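Local coordinates for hydrogenase (NiFe) small subunit HydA (Allochromatium vinosum, PDB 3MYR), which carries the iron-sulfur clusters that relay electrons in a [NiFe] hydrogenase, the heterodimeric enzyme that oxidises hydrogen and passes the electrons to an acceptor, at the interface of chains A and B. Sequence-based numbering; all coordinates share one arbitrary frame. Chains: chain A, Hydrogenase (NiFe) small subunit HydA; chain B, Nickel-dependent hydrogenase large subunit.

The interface of chains A and B. Residues chain A 119-120, 122-124, 256-257; chain B 44, 48, 56.
The indole of A:Trp256 sets the rim of its benzo ring over the phenyl face of B:Phe56, CE3 3.4 Å above the plane of that ring and over its centre, the two rings steeply inclined, while CD2 of A:Leu119 lies over the centre of an indole face. This is part of the heterodimer interface of a [NiFe] hydrogenase, where the cluster-bearing small subunit meets the large subunit. B:Phe56 CE2 in turn sits 3.5 Å above the guanidinium plane of B:Arg48, offset toward its rim; the tilted hydrocarbon ring suits this place as an apolar neighbour over part of the cation's face that does not compete with the edge N-H groups for acceptors. At that edge, in the guanidinium plane, A:Asp257 presents OD1 to B:Arg48 NH2 at 2.8 Å on the syn lone pair and to B:Arg48 NH1 nearly along the C-O axis. Carboxylate and guanidinium planes are 22° apart, and this salt bridge is an end-on grip on one oxygen. A:Asp257 OD2 accepts the backbone N-H of poorly ordered A:Arg123 (A:Arg123 N to OD2 2.9 Å), which helps fix the carboxylate's rotation. B:Arg48 NH2 also reaches the backbone A:Arg123 O at 2.9 Å, on a lone pair in the carbonyl plane. The B:Arg48 chain, extended from CG to NE (chi2 -177°, chi3 -165°), carries the guanidinium across to chain A, and B:Arg48 NE is tied back to B:Ile44 O at 2.7 Å, a second-shell bond that steadies it. A leucine in place of B:Arg48 would probably leave the A:Asp257 carboxylate without its cationic partner and A:Arg123 O without this donor. Alongside, branched B:Ile44 offers two arms: CG2 packs on CB of A:Ala122 at 3.8 Å, where a small methyl permits close approach, and CD1 extends toward A:Leu119 O.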
# COMPACT_ATOMS: atom_id res chain seq x y z
N LEU A 119 -7.17 -5.75 -13.32
CA LEU A 119 -7.22 -4.35 -13.61
C LEU A 119 -6.33 -3.96 -14.77
O LEU A 119 -6.77 -3.24 -15.62
CB LEU A 119 -6.83 -3.58 -12.37
CG LEU A 119 -7.15 -2.13 -12.21
CD1 LEU A 119 -6.28 -1.32 -11.25
CD2 LEU A 119 -8.08 -1.44 -13.19
N PRO A 120 -5.05 -4.38 -14.77
CA PRO A 120 -4.19 -4.01 -15.93
C PRO A 120 -4.78 -4.45 -17.29
O PRO A 120 -4.55 -3.82 -18.34
CB PRO A 120 -2.87 -4.78 -15.67
CG PRO A 120 -2.84 -4.96 -14.10
CD PRO A 120 -4.38 -5.28 -13.82
N ALA A 122 -8.13 -4.49 -17.91
CA ALA A 122 -9.38 -3.83 -18.20
C ALA A 122 -9.17 -2.87 -19.41
O ALA A 122 -8.07 -2.31 -19.62
CB ALA A 122 -9.84 -3.02 -16.93
N ARG A 123 -10.24 -2.64 -20.20
CA ARG A 123 -10.13 -1.75 -21.37
C ARG A 123 -9.44 -0.44 -21.07
O ARG A 123 -9.85 0.27 -20.15
CB ARG A 123 -11.54 -1.46 -21.95
CG ARG A 123 -12.00 -2.66 -22.78
CD ARG A 123 -13.51 -2.75 -23.02
NE ARG A 123 -14.17 -1.50 -23.46
CZ ARG A 123 -15.49 -1.26 -23.28
NH1 ARG A 123 -16.04 -0.12 -23.71
NH2 ARG A 123 -16.30 -2.16 -22.66
N PRO A 124 -8.48 -0.02 -21.94
CA PRO A 124 -8.14 -0.67 -23.21
C PRO A 124 -6.86 -1.51 -23.08
O PRO A 124 -6.22 -1.78 -24.08
CB PRO A 124 -7.86 0.54 -24.15
CG PRO A 124 -7.23 1.56 -23.21
CD PRO A 124 -8.11 1.41 -21.93
N TRP A 256 -14.23 -5.51 -14.11
CA TRP A 256 -14.08 -4.06 -14.30
C TRP A 256 -14.85 -3.56 -15.50
O TRP A 256 -15.15 -2.38 -15.57
CB TRP A 256 -12.61 -3.67 -14.56
CG TRP A 256 -11.71 -4.05 -13.37
CD1 TRP A 256 -10.80 -5.06 -13.34
CD2 TRP A 256 -11.60 -3.36 -12.13
NE1 TRP A 256 -10.18 -5.12 -12.09
CE2 TRP A 256 -10.62 -4.05 -11.35
CE3 TRP A 256 -12.26 -2.23 -11.58
CZ2 TRP A 256 -10.25 -3.64 -10.05
CZ3 TRP A 256 -11.92 -1.81 -10.29
CH2 TRP A 256 -10.95 -2.56 -9.49
N ASP A 257 -15.11 -4.44 -16.46
CA ASP A 257 -15.75 -4.02 -17.68
C ASP A 257 -17.19 -4.50 -17.75
O ASP A 257 -17.69 -4.69 -18.84
CB ASP A 257 -14.93 -4.48 -18.92
CG ASP A 257 -13.57 -3.70 -19.03
OD1 ASP A 257 -13.64 -2.45 -18.89
OD2 ASP A 257 -12.45 -4.31 -19.20
N ILE B 44 -6.98 3.59 -18.39
CA ILE B 44 -8.13 2.68 -18.16
C ILE B 44 -9.41 3.41 -17.76
O ILE B 44 -10.52 3.10 -18.26
CB ILE B 44 -7.73 1.56 -17.20
CG1 ILE B 44 -6.71 0.66 -17.95
CG2 ILE B 44 -8.99 0.68 -16.72
CD1 ILE B 44 -5.86 -0.27 -17.00
N ARG B 48 -15.22 6.29 -18.37
CA ARG B 48 -16.01 5.55 -17.37
C ARG B 48 -16.82 6.50 -16.50
O ARG B 48 -16.70 7.69 -16.65
CB ARG B 48 -15.06 4.68 -16.53
CG ARG B 48 -14.47 3.55 -17.41
CD ARG B 48 -13.58 2.65 -16.53
NE ARG B 48 -12.72 1.78 -17.36
CZ ARG B 48 -13.05 0.56 -17.76
NH1 ARG B 48 -14.24 0.02 -17.44
NH2 ARG B 48 -12.15 -0.17 -18.39
N PHE B 56 -11.62 1.62 -9.12
CA PHE B 56 -10.41 1.43 -9.97
C PHE B 56 -9.15 1.99 -9.32
O PHE B 56 -8.13 1.29 -9.24
CB PHE B 56 -10.58 2.12 -11.35
CG PHE B 56 -11.60 1.48 -12.24
CD1 PHE B 56 -12.99 1.64 -12.00
CD2 PHE B 56 -11.17 0.70 -13.35
CE1 PHE B 56 -13.94 1.01 -12.80
CE2 PHE B 56 -12.13 0.06 -14.21
CZ PHE B 56 -13.53 0.22 -13.94